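Local atomic coordinates of K5 lyase (Enterobacteria phage k1-5, PDB entry 2X3H), a protein that probably cleaves the K5 capsular polysaccharide of its bacterial host as a glycosaminoglycan lyase, built as a trimeric viral tail spike. Residues Val83-Leu88 / Ser104-Asn109; Tyr110-Gly115 / Thr138-Asn143; Leu131-Pro136 / Gln158-Ala163; Asp167-Asp172 / Gly196-Gly201; Ala187-Ala192 / Ala220-Asn225. All blocks are in the same frame, centred on the assembly; numbering follows the deposited sequence.

Interaction 1 (Val83-Leu88 / Ser104-Asn109); sequences VIAASL and SGINSN
Ile-106 reaches from strand 106-108 toward helix 81-88 and spreads its two branches over the helix surface. Its ethyl end carries CD1 to 3.7 Å from CG2 of Ile-84, the side chains crossing at about a right angle. The other branch, CG2, meets the neighbouring Ala-85 and, one turn on, Leu-88. With Ile-106 CG2 anti to the backbone N, that methyl lies 4.0 Å from Ala-85 CA, an approach that the small alanine permits, and 4.4 Å from Leu-88 CD1. A beta-branched residue suits this place because one side chain supplies a methyl and an ethyl arm to three helical residues.

The segment 83-88 of the helix and strand 106-108 run 13° from parallel, their axes 8.3 Å apart at the closest approach. Strand 106-108 is an outermost strand of its parallel sheet, at the N-terminal end, so the helix lies where the stack of strands begins, much as a capping helix closes the end of a beta-helix.

At the polar edge, Ser-108 OG lies 2.7 Å from Leu-88 O, a carbonyl at the helix end, and has Tyr-110 O as a further partner. Beyond it, the Asn-89 amide nitrogen bonds both Ala-85 O and Asn-107 O, bridging helix and strand. Burial of aliphatic groups thus supplies most of the contact, while short polar side chains serve carbonyls at the helix terminus and strand edge.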
# COMPACT_ATOMS: atom_id res chain seq x y z
N VAL A 83 -5.85 47.77 -8.89
CA VAL A 83 -6.32 47.57 -7.53
C VAL A 83 -5.88 46.21 -6.97
O VAL A 83 -5.45 46.10 -5.82
CB VAL A 83 -7.85 47.70 -7.47
CG1 VAL A 83 -8.35 47.31 -6.11
CG2 VAL A 83 -8.27 49.13 -7.81
N ILE A 84 -5.98 45.18 -7.80
CA ILE A 84 -5.62 43.83 -7.37
C ILE A 84 -4.11 43.72 -7.15
O ILE A 84 -3.67 43.13 -6.16
CB ILE A 84 -6.17 42.77 -8.35
CG1 ILE A 84 -7.69 42.74 -8.25
CG2 ILE A 84 -5.58 41.39 -8.06
CD1 ILE A 84 -8.34 41.73 -9.13
N ALA A 85 -3.33 44.30 -8.05
CA ALA A 85 -1.88 44.30 -7.90
C ALA A 85 -1.48 44.98 -6.59
O ALA A 85 -0.63 44.48 -5.83
CB ALA A 85 -1.21 44.97 -9.09
N ALA A 86 -2.09 46.13 -6.31
CA ALA A 86 -1.80 46.86 -5.08
C ALA A 86 -2.11 46.02 -3.85
O ALA A 86 -1.31 45.98 -2.90
CB ALA A 86 -2.60 48.16 -5.05
N SER A 87 -3.26 45.35 -3.85
CA SER A 87 -3.64 44.51 -2.72
C SER A 87 -2.66 43.37 -2.53
O SER A 87 -2.23 43.10 -1.41
CB SER A 87 -5.04 43.93 -2.91
OG SER A 87 -6.03 44.93 -2.80
N LEU A 88 -2.31 42.69 -3.62
CA LEU A 88 -1.46 41.51 -3.50
C LEU A 88 -0.03 41.87 -3.12
O LEU A 88 0.72 41.02 -2.64
CB LEU A 88 -1.50 40.68 -4.79
CG LEU A 88 -2.84 40.03 -5.12
CD1 LEU A 88 -2.75 39.23 -6.41
CD2 LEU A 88 -3.33 39.13 -3.99
N SER A 104 -4.84 41.80 -15.89
CA SER A 104 -3.67 41.40 -16.67
C SER A 104 -2.63 40.79 -15.73
O SER A 104 -2.93 40.52 -14.57
CB SER A 104 -3.08 42.61 -17.39
OG SER A 104 -4.10 43.31 -18.08
N GLY A 105 -1.42 40.58 -16.25
CA GLY A 105 -0.35 39.95 -15.47
C GLY A 105 -0.02 40.74 -14.22
O GLY A 105 -0.02 41.97 -14.23
N ILE A 106 0.27 40.03 -13.13
CA ILE A 106 0.60 40.66 -11.86
C ILE A 106 1.78 39.93 -11.22
O ILE A 106 1.88 38.71 -11.31
CB ILE A 106 -0.58 40.60 -10.88
CG1 ILE A 106 -1.76 41.43 -11.42
CG2 ILE A 106 -0.16 41.07 -9.46
CD1 ILE A 106 -3.06 41.18 -10.71
N ASN A 107 2.68 40.70 -10.60
CA ASN A 107 3.79 40.13 -9.85
C ASN A 107 3.77 40.64 -8.41
O ASN A 107 3.38 41.79 -8.17
CB ASN A 107 5.13 40.44 -10.53
CG ASN A 107 5.51 41.92 -10.44
OD1 ASN A 107 5.87 42.43 -9.37
ND2 ASN A 107 5.45 42.61 -11.58
N SER A 108 4.15 39.78 -7.46
CA SER A 108 4.24 40.17 -6.05
C SER A 108 5.22 39.30 -5.29
O SER A 108 5.42 38.14 -5.65
CB SER A 108 2.87 40.08 -5.38
OG SER A 108 2.93 40.53 -4.03
N ASN A 109 5.85 39.85 -4.25
CA ASN A 109 6.69 39.06 -3.35
C ASN A 109 5.88 38.50 -2.19
O ASN A 109 6.43 37.84 -1.31
CB ASN A 109 7.83 39.91 -2.77
CG ASN A 109 8.84 40.33 -3.82
OD1 ASN A 109 9.55 39.50 -4.40
ND2 ASN A 109 8.94 41.64 -4.06

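Interaction 2 (Tyr110-Gly115 / Thr138-Asn143); sequences YCNLDG and TGRLSN. Unlike the reference sequence in segment 138-143: Thr-138 (reference Ala).
Cys-111 through Gly-115 pair in parallel with Gly-139 through Asn-143 as neighbouring rungs of a beta-helix, the stacked coil familiar from phage tail spikes. The ladder of backbone bonds runs the length of the pair, from Arg-140 N to Cys-111 O at 2.8 Å, through Leu-113 N to Arg-140 O and Ser-142 N to Leu-113 O, to Gly-115 N on Ser-142 O. Gly-139 CA lies 3.0 Å from Cys-111 O, where a CB would collide with that oxygen; hence the residue without a side chain.

Apolar packing fills the face bearing Leu-113 and Leu-141. The leucines share one first torsion, CG anti to the backbone N (chi1 172° and 176°), and on paired residues this sets their chains side by side, pointing the same way, with Leu-113 CD2 3.5 Å from Leu-141 CD1. Cys-111 SG adds a compact, weakly polar neighbour, 4.0 Å from Leu-141 CB.

The other face carries Asn-112, Asp-114, Arg-140 and Ser-142. From the corner, Asn-143 ND2 bonds Asp-114 OD1 at 3.1 Å, coming from above the carboxylate plane; the amide and carboxylate planes stand 71° apart. The same oxygen also accepts Arg-116 N, two N-H groups in all. The long Arg-140 side chain bends at chi2 and leads outward, where NH1 forms a salt bridge with Asp-172 of the second subunit, and Asn-112 ND2 bonds Arg-116 O of that subunit. Ahead of the first direct bond, a water accepts from Cys-111 N at 3.0 Å and donates to Thr-138 O at 2.7 Å.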
# COMPACT_ATOMS: atom_id res chain seq x y z
N TYR A 110 4.58 38.80 -2.18
CA TYR A 110 3.65 38.34 -1.15
C TYR A 110 2.47 37.60 -1.74
O TYR A 110 1.94 37.97 -2.78
CB TYR A 110 3.15 39.50 -0.30
CG TYR A 110 4.25 40.31 0.32
CD1 TYR A 110 4.80 39.94 1.54
CD2 TYR A 110 4.75 41.44 -0.32
CE1 TYR A 110 5.83 40.68 2.12
CE2 TYR A 110 5.77 42.19 0.25
CZ TYR A 110 6.30 41.80 1.47
OH TYR A 110 7.32 42.53 2.06
N CYS A 111 2.04 36.55 -1.04
CA CYS A 111 0.94 35.72 -1.51
C CYS A 111 0.07 35.37 -0.31
O CYS A 111 0.37 34.44 0.43
CB CYS A 111 1.52 34.44 -2.15
SG CYS A 111 0.29 33.30 -2.82
N ASN A 112 -1.00 36.14 -0.10
CA ASN A 112 -2.02 35.77 0.89
C ASN A 112 -3.39 36.20 0.37
O ASN A 112 -3.84 37.33 0.60
CB ASN A 112 -1.74 36.37 2.28
CG ASN A 112 -2.71 35.86 3.35
OD1 ASN A 112 -3.75 35.27 3.04
ND2 ASN A 112 -2.36 36.08 4.61
N LEU A 113 -4.03 35.29 -0.34
CA LEU A 113 -5.25 35.61 -1.07
C LEU A 113 -6.29 34.53 -0.83
O LEU A 113 -5.98 33.33 -0.88
CB LEU A 113 -4.91 35.68 -2.56
CG LEU A 113 -6.03 35.81 -3.58
CD1 LEU A 113 -6.84 37.07 -3.28
CD2 LEU A 113 -5.42 35.87 -4.99
N ASP A 114 -7.52 34.96 -0.56
CA ASP A 114 -8.65 34.05 -0.35
C ASP A 114 -9.80 34.53 -1.21
O ASP A 114 -10.10 35.73 -1.23
CB ASP A 114 -9.07 34.05 1.13
CG ASP A 114 -10.31 33.20 1.40
OD1 ASP A 114 -10.56 32.25 0.64
OD2 ASP A 114 -11.02 33.46 2.39
N GLY A 115 -10.43 33.61 -1.94
CA GLY A 115 -11.57 33.94 -2.80
C GLY A 115 -12.95 33.58 -2.26
O GLY A 115 -13.96 33.80 -2.94
N THR A 138 6.58 32.17 3.25
CA THR A 138 5.23 31.79 3.69
C THR A 138 4.19 32.38 2.73
O THR A 138 4.46 33.37 2.03
CB THR A 138 4.91 32.13 5.17
OG1 THR A 138 4.59 33.52 5.32
CG2 THR A 138 6.06 31.73 6.09
N GLY A 139 3.03 31.76 2.65
CA GLY A 139 1.95 32.29 1.82
C GLY A 139 0.75 31.37 1.82
O GLY A 139 0.84 30.22 2.24
N ARG A 140 -0.37 31.90 1.36
CA ARG A 140 -1.61 31.14 1.25
C ARG A 140 -2.35 31.61 0.00
O ARG A 140 -2.51 32.81 -0.20
CB ARG A 140 -2.46 31.39 2.50
CG ARG A 140 -3.91 30.93 2.44
CD ARG A 140 -4.13 29.77 3.39
NE ARG A 140 -5.53 29.34 3.45
CZ ARG A 140 -5.90 28.12 3.79
NH1 ARG A 140 -4.98 27.21 4.10
NH2 ARG A 140 -7.19 27.79 3.82
N LEU A 141 -2.74 30.69 -0.86
CA LEU A 141 -3.63 31.04 -1.97
C LEU A 141 -4.77 30.05 -1.89
O LEU A 141 -4.54 28.85 -2.04
CB LEU A 141 -2.91 30.90 -3.30
CG LEU A 141 -3.71 31.14 -4.58
CD1 LEU A 141 -4.27 32.55 -4.67
CD2 LEU A 141 -2.81 30.81 -5.78
N SER A 142 -5.99 30.53 -1.64
CA SER A 142 -7.06 29.60 -1.27
C SER A 142 -8.45 29.97 -1.78
O SER A 142 -8.76 31.15 -1.95
CB SER A 142 -7.10 29.42 0.25
OG SER A 142 -7.46 30.63 0.91
N ASN A 143 -9.26 28.94 -1.99
CA ASN A 143 -10.70 29.10 -2.22
C ASN A 143 -11.04 30.08 -3.35
O ASN A 143 -11.86 30.99 -3.18
CB ASN A 143 -11.39 29.54 -0.91
CG ASN A 143 -11.01 28.67 0.28
OD1 ASN A 143 -10.84 27.45 0.16
ND2 ASN A 143 -10.91 29.28 1.45
O HOH W 1 3.58 35.83 1.43

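Interaction 3 (Leu131-Pro136 / Gln158-Ala163); sequences LVFNNP and QQVSLA. Unlike the reference sequence in segment 131-136: Pro-136 (reference Leu).
Phe-133 O takes the N-H of Ala-163 at 2.8 Å, one of five backbone bonds that join strand 131-134 to strand 160-163 and the residues around them. Leu-131 O works twice, accepting Ser-161 N at 2.9 Å and a water at 2.9 Å. That water also donates to Gln-158 O and accepts from Ser-161 OG at 2.8 Å; a small hydroxyl suits this buried place because it can hold a water against the strand. At the far end Asn-135 N meets Ala-163 O from 40° above the carbonyl plane, while Asn-190 ND2 gives that oxygen a second donor.

Apolar side chains pack on the face bearing Leu-131, Phe-133, Val-160 and Leu-162. The phenyl ring presents its edge to Val-160 CG1, 4.2 Å from Phe-133 CE2, and Leu-162 CD2 comes within 4.1 Å of Phe-133 CB. Leu-131 CD1 reaches Val-160 CG2 on the same side. On the opposite face Ala-163 CB sits 3.3 Å from Asn-134 OD1, a close approach suited to a lone methyl. Parallel strands in register, with aliphatic and aromatic side chains stacked rung on rung inside the wall they form, are characteristic of a parallel beta-helix.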
# COMPACT_ATOMS: atom_id res chain seq x y z
N LEU A 131 -0.37 35.21 -12.86
CA LEU A 131 0.04 35.58 -11.50
C LEU A 131 1.43 35.02 -11.24
O LEU A 131 1.66 33.82 -11.38
CB LEU A 131 -0.97 35.05 -10.47
CG LEU A 131 -2.43 35.50 -10.66
CD1 LEU A 131 -3.36 34.85 -9.64
CD2 LEU A 131 -2.53 37.02 -10.59
N VAL A 132 2.36 35.89 -10.87
CA VAL A 132 3.72 35.46 -10.56
C VAL A 132 4.12 35.92 -9.16
O VAL A 132 4.21 37.12 -8.88
CB VAL A 132 4.74 35.96 -11.60
CG1 VAL A 132 6.14 35.50 -11.22
CG2 VAL A 132 4.38 35.46 -13.00
N PHE A 133 4.36 34.95 -8.28
CA PHE A 133 4.78 35.24 -6.92
C PHE A 133 6.26 34.95 -6.78
O PHE A 133 6.70 33.81 -6.96
CB PHE A 133 3.94 34.45 -5.91
CG PHE A 133 2.48 34.79 -5.97
CD1 PHE A 133 1.99 35.95 -5.37
CD2 PHE A 133 1.61 33.99 -6.70
CE1 PHE A 133 0.64 36.27 -5.46
CE2 PHE A 133 0.25 34.31 -6.79
CZ PHE A 133 -0.23 35.45 -6.18
N ASN A 134 7.04 35.99 -6.48
CA ASN A 134 8.49 35.86 -6.48
C ASN A 134 9.01 35.65 -5.07
O ASN A 134 8.98 36.56 -4.24
CB ASN A 134 9.15 37.08 -7.13
CG ASN A 134 9.01 37.08 -8.65
OD1 ASN A 134 9.43 36.14 -9.33
ND2 ASN A 134 8.44 38.16 -9.18
N ASN A 135 9.46 34.43 -4.80
CA ASN A 135 10.06 34.08 -3.51
C ASN A 135 9.23 34.46 -2.28
O ASN A 135 9.77 35.03 -1.32
CB ASN A 135 11.46 34.69 -3.39
CG ASN A 135 12.47 34.01 -4.27
OD1 ASN A 135 13.06 34.63 -5.16
ND2 ASN A 135 12.69 32.72 -4.02
N PRO A 136 7.94 34.13 -2.27
CA PRO A 136 7.16 34.37 -1.07
C PRO A 136 7.75 33.60 0.11
O PRO A 136 8.11 32.42 -0.03
CB PRO A 136 5.77 33.83 -1.42
CG PRO A 136 6.01 32.86 -2.52
CD PRO A 136 7.13 33.47 -3.32
N GLN A 158 1.93 30.46 -18.00
CA GLN A 158 1.58 29.80 -16.72
C GLN A 158 0.43 30.58 -16.09
O GLN A 158 0.42 31.82 -16.13
CB GLN A 158 2.73 29.82 -15.70
CG GLN A 158 4.18 29.64 -16.19
CD GLN A 158 4.41 28.45 -17.10
OE1 GLN A 158 3.58 27.55 -17.21
NE2 GLN A 158 5.56 28.44 -17.76
N GLN A 159 -0.50 29.89 -15.45
CA GLN A 159 -1.57 30.59 -14.73
C GLN A 159 -1.09 31.16 -13.39
O GLN A 159 -1.20 32.36 -13.15
CB GLN A 159 -2.81 29.70 -14.54
CG GLN A 159 -3.47 29.24 -15.84
CD GLN A 159 -4.76 28.48 -15.57
OE1 GLN A 159 -4.73 27.31 -15.19
NE2 GLN A 159 -5.90 29.14 -15.77
N VAL A 160 -0.57 30.30 -12.51
CA VAL A 160 0.02 30.75 -11.25
C VAL A 160 1.43 30.20 -11.12
O VAL A 160 1.63 28.98 -11.20
CB VAL A 160 -0.80 30.28 -10.03
CG1 VAL A 160 -0.08 30.62 -8.73
CG2 VAL A 160 -2.18 30.91 -10.04
N SER A 161 2.40 31.09 -10.93
CA SER A 161 3.81 30.72 -10.75
C SER A 161 4.27 31.05 -9.34
O SER A 161 4.07 32.17 -8.85
CB SER A 161 4.70 31.49 -11.74
OG SER A 161 4.35 31.23 -13.09
N LEU A 162 4.87 30.07 -8.68
CA LEU A 162 5.67 30.31 -7.49
C LEU A 162 7.12 30.29 -7.94
O LEU A 162 7.74 29.22 -8.07
CB LEU A 162 5.40 29.25 -6.42
CG LEU A 162 3.94 29.10 -5.99
CD1 LEU A 162 3.76 28.00 -4.94
CD2 LEU A 162 3.36 30.44 -5.49
N ALA A 163 7.64 31.47 -8.24
CA ALA A 163 9.01 31.63 -8.72
C ALA A 163 9.89 31.67 -7.49
O ALA A 163 10.23 32.74 -6.97
CB ALA A 163 9.15 32.90 -9.54
O HOH W 2 2.24 32.80 -14.02

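Interaction 4 (Asp167-Asp172 / Gly196-Gly201); sequences DVTVSD and GLMIKG
Thr-169 meets two side chains of strand 198-200 with different branches. OG1, which is anti to the carbonyl carbon (chi1 -67°), lies 3.6 Å from Met-198 CB, while the methyl CG2 lies 3.8 Å from Lys-200 CE. The lysine runs extended beyond CG and passes Ser-171, whose CB is 3.7 Å from Lys-200 CG. Thus the aliphatic stem of Lys-200 crosses two short residues before its charged end reaches the neighbouring subunit.

Away from these, aliphatic groups pack: Val-170 CB lies 4.4 Å from Ile-199 CG1 on the other face, and just before them Leu-197 CD2 lies 4.1 Å from Val-168 CB. Branched residues suit this buried side, where Leu-185 covers both Val-170 and Ile-199.

These two faces are the outside and inside of adjacent coils of the parallel beta-helix. The strands run within 1° of parallel, and four backbone bonds set their register, including Val-170 N to Met-198 O at 2.8 Å and Lys-200 N to Val-170 O at 2.9 Å. Corners follow at Asp-172 and Gly-201, both at positive phi, which glycine adopts easily; a CB on Gly-201, whose CA lies 4.1 Å from Asp-172 OD1, would clash with that oxygen.

Farther out, Lys-200 NZ forms a salt bridge with Asp-172 of the second subunit, and Thr-169 OG1 is hydrogen-bonded to NH2 of Arg-203 of that subunit, whose NE also bonds Gly-196 O.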
# COMPACT_ATOMS: atom_id res chain seq x y z
N ASP A 167 7.14 27.37 2.27
CA ASP A 167 6.01 27.30 3.18
C ASP A 167 4.79 28.01 2.62
O ASP A 167 4.08 28.70 3.35
CB ASP A 167 6.40 27.84 4.55
CG ASP A 167 7.40 26.96 5.27
OD1 ASP A 167 7.70 25.86 4.74
OD2 ASP A 167 7.89 27.35 6.35
N VAL A 168 4.55 27.82 1.33
CA VAL A 168 3.35 28.37 0.70
C VAL A 168 2.31 27.27 0.61
O VAL A 168 2.61 26.15 0.20
CB VAL A 168 3.66 28.95 -0.70
CG1 VAL A 168 2.39 29.47 -1.37
CG2 VAL A 168 4.71 30.06 -0.60
N THR A 169 1.08 27.59 0.99
CA THR A 169 -0.01 26.63 0.86
C THR A 169 -0.98 27.10 -0.21
O THR A 169 -1.47 28.23 -0.15
CB THR A 169 -0.72 26.44 2.20
OG1 THR A 169 0.18 25.79 3.10
CG2 THR A 169 -1.98 25.60 2.06
N VAL A 170 -1.24 26.24 -1.19
CA VAL A 170 -2.22 26.54 -2.22
C VAL A 170 -3.33 25.52 -2.03
O VAL A 170 -3.09 24.32 -2.17
CB VAL A 170 -1.63 26.40 -3.64
CG1 VAL A 170 -2.70 26.68 -4.71
CG2 VAL A 170 -0.43 27.33 -3.83
N SER A 171 -4.53 25.97 -1.71
CA SER A 171 -5.57 25.02 -1.35
C SER A 171 -6.94 25.38 -1.89
O SER A 171 -7.36 26.55 -1.85
CB SER A 171 -5.64 24.81 0.16
OG SER A 171 -5.91 26.00 0.84
N ASP A 172 -7.63 24.37 -2.40
CA ASP A 172 -8.97 24.54 -2.92
C ASP A 172 -9.02 25.63 -3.98
O ASP A 172 -9.83 26.56 -3.90
CB ASP A 172 -9.92 24.82 -1.77
CG ASP A 172 -10.09 23.61 -0.89
OD1 ASP A 172 -10.32 22.51 -1.43
OD2 ASP A 172 -9.96 23.75 0.35
N GLY A 196 8.79 23.00 1.41
CA GLY A 196 7.70 23.04 2.37
C GLY A 196 6.35 23.46 1.81
O GLY A 196 5.46 23.91 2.55
N LEU A 197 6.17 23.30 0.51
CA LEU A 197 4.90 23.69 -0.11
C LEU A 197 3.81 22.71 0.28
O LEU A 197 4.08 21.52 0.48
CB LEU A 197 5.01 23.70 -1.64
CG LEU A 197 6.18 24.50 -2.23
CD1 LEU A 197 6.15 24.50 -3.76
CD2 LEU A 197 6.20 25.92 -1.71
N MET A 198 2.58 23.20 0.38
CA MET A 198 1.43 22.31 0.51
C MET A 198 0.46 22.71 -0.58
O MET A 198 -0.07 23.81 -0.57
CB MET A 198 0.77 22.45 1.88
CG MET A 198 1.59 21.87 3.03
SD MET A 198 0.77 22.19 4.62
CE MET A 198 1.81 21.29 5.77
N ILE A 199 0.25 21.80 -1.52
CA ILE A 199 -0.63 22.06 -2.65
C ILE A 199 -1.73 21.02 -2.58
O ILE A 199 -1.47 19.83 -2.76
CB ILE A 199 0.15 21.92 -3.97
CG1 ILE A 199 1.19 23.05 -4.11
CG2 ILE A 199 -0.79 21.87 -5.18
CD1 ILE A 199 2.24 22.78 -5.19
N LYS A 200 -2.95 21.45 -2.28
CA LYS A 200 -4.00 20.49 -1.98
C LYS A 200 -5.36 20.95 -2.48
O LYS A 200 -5.70 22.13 -2.40
CB LYS A 200 -4.06 20.20 -0.49
CG LYS A 200 -4.13 21.43 0.40
CD LYS A 200 -3.68 21.07 1.81
CE LYS A 200 -3.74 22.26 2.73
NZ LYS A 200 -3.86 21.81 4.15
N GLY A 201 -6.14 20.00 -2.99
CA GLY A 201 -7.48 20.33 -3.44
C GLY A 201 -7.44 21.20 -4.68
O GLY A 201 -7.94 22.32 -4.68

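Interaction 5 (Ala187-Ala192 / Ala220-Asn225); sequences AYPNDA and ADSSVN
Ser-222, whose CB packs 3.8 Å from Pro-189 CG, has its hydroxyl held by two partners. OG donates to Asp-221 OD1 at 2.7 Å, meeting that oxygen nearly in line with its C-O bond, and is also hydrogen-bonded to Thr-247 N. The carboxylate is therefore tied to the backbone of the following coil through a serine, a residue short enough to bridge at the turn.

Across the two segments the firm polar link is the backbone bond from Asp-221 N to Ala-187 O, 2.9 Å long with an angle of 159° at the hydrogen. It is the last step of a parallel ladder between strands 186-188 and 218-221, which are adjacent rungs in one sheet of the beta-helix. Ala-187 and Ala-220 pair on the face turned toward Leu-162, Leu-197 and Leu-244; methyl side chains suit this buried spot among leucines.

Pro-189 then ends the pairing, for its nitrogen carries no hydrogen. Its ring carbon CD instead lies 3.4 Å from Asp-221 O, and the proline and aspartate side chains cross at about a right angle. Beside them Tyr-188 CB is 3.9 Å from Asp-221 CB. The tyrosine takes chi1 55°, with CG between backbone N and carbonyl carbon, which carries the ring away toward Ala-163 of the neighbouring strand. The loop beyond departs from the rung, and the peptide before Asp-191 is cis.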
# COMPACT_ATOMS: atom_id res chain seq x y z
N ALA A 187 5.72 25.57 -9.55
CA ALA A 187 6.70 26.07 -8.59
C ALA A 187 8.09 25.70 -9.07
O ALA A 187 8.32 24.57 -9.50
CB ALA A 187 6.43 25.49 -7.21
N TYR A 188 9.03 26.65 -9.01
CA TYR A 188 10.39 26.37 -9.48
C TYR A 188 11.43 27.17 -8.68
O TYR A 188 11.08 28.09 -7.96
CB TYR A 188 10.53 26.64 -10.98
CG TYR A 188 10.11 28.04 -11.43
CD1 TYR A 188 8.81 28.29 -11.85
CD2 TYR A 188 11.02 29.09 -11.45
CE1 TYR A 188 8.41 29.56 -12.27
CE2 TYR A 188 10.64 30.37 -11.87
CZ TYR A 188 9.33 30.59 -12.28
OH TYR A 188 8.94 31.86 -12.70
N PRO A 189 12.71 26.80 -8.80
CA PRO A 189 13.74 27.52 -8.03
C PRO A 189 13.96 28.92 -8.58
O PRO A 189 13.94 29.10 -9.78
CB PRO A 189 15.01 26.68 -8.27
CG PRO A 189 14.54 25.37 -8.84
CD PRO A 189 13.27 25.68 -9.58
N ASN A 190 14.17 29.89 -7.69
CA ASN A 190 14.40 31.27 -8.12
C ASN A 190 15.37 32.02 -7.19
O ASN A 190 15.02 33.07 -6.64
CB ASN A 190 13.06 32.00 -8.24
CG ASN A 190 13.19 33.37 -8.89
OD1 ASN A 190 14.07 33.59 -9.73
ND2 ASN A 190 12.28 34.28 -8.54
N ASP A 191 16.57 31.47 -7.02
CA ASP A 191 16.87 30.14 -7.55
C ASP A 191 17.25 29.07 -6.52
O ASP A 191 18.00 28.14 -6.82
CB ASP A 191 17.85 30.14 -8.76
CG ASP A 191 18.04 31.54 -9.34
OD1 ASP A 191 18.73 32.37 -8.71
OD2 ASP A 191 17.51 31.80 -10.45
N ALA A 192 16.71 29.21 -5.30
CA ALA A 192 16.76 28.15 -4.30
C ALA A 192 15.53 27.26 -4.50
O ALA A 192 14.49 27.74 -4.95
CB ALA A 192 16.77 28.74 -2.91
N ALA A 220 5.87 20.66 -9.93
CA ALA A 220 6.83 20.99 -8.88
C ALA A 220 8.23 20.72 -9.41
O ALA A 220 8.68 19.56 -9.47
CB ALA A 220 6.56 20.18 -7.61
N ASP A 221 8.91 21.79 -9.84
CA ASP A 221 10.25 21.68 -10.41
C ASP A 221 11.27 21.83 -9.30
O ASP A 221 11.44 22.92 -8.74
CB ASP A 221 10.45 22.76 -11.48
CG ASP A 221 11.82 22.69 -12.14
OD1 ASP A 221 12.73 22.01 -11.62
OD2 ASP A 221 11.99 23.31 -13.22
N SER A 222 11.94 20.73 -8.97
CA SER A 222 13.06 20.74 -8.03
C SER A 222 12.67 21.13 -6.60
O SER A 222 13.49 21.64 -5.84
CB SER A 222 14.19 21.62 -8.57
OG SER A 222 14.61 21.16 -9.85
N SER A 223 11.42 20.87 -6.21
CA SER A 223 11.01 21.17 -4.84
C SER A 223 11.50 20.09 -3.89
O SER A 223 11.81 18.96 -4.30
CB SER A 223 9.49 21.27 -4.74
OG SER A 223 8.91 20.01 -5.09
N VAL A 224 11.55 20.44 -2.61
CA VAL A 224 11.86 19.48 -1.56
C VAL A 224 10.86 19.62 -0.41
O VAL A 224 10.24 20.68 -0.23
CB VAL A 224 13.31 19.66 -1.02
CG1 VAL A 224 14.33 19.39 -2.12
CG2 VAL A 224 13.51 21.06 -0.43
N ASN A 225 10.68 18.54 0.36
CA ASN A 225 9.83 18.55 1.56
C ASN A 225 8.45 19.15 1.29
O ASN A 225 7.96 19.92 2.10
CB ASN A 225 10.50 19.33 2.71
CG ASN A 225 11.93 18.88 2.97
OD1 ASN A 225 12.86 19.70 3.06
ND2 ASN A 225 12.12 17.57 3.07

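The five contacts lie along the N-terminal end of one beta-helix. Interactions 1, 3 and 5 follow one parallel sheet, from the helix-covered edge strand inward: Ile-106 O and Ser-108 O lie 2.9 and 2.8 Å from Val-132 N and Asn-134 N, and Leu-162 O is 3.0 Å from Tyr-188 N. Interactions 2 and 4 belong to another face; their centres are 9 Å apart, joined by Leu-141 N to Thr-169 O at 2.9 Å, and both touch the second subunit. The two faces meet inside the coil, where Cys-111 CB lies 3.6 Å from Phe-133 CD1 and Leu-197 CD1 3.6 Å from Ala-187 CB. Interactions 1 and 5 stand about 22 Å apart, centre to centre.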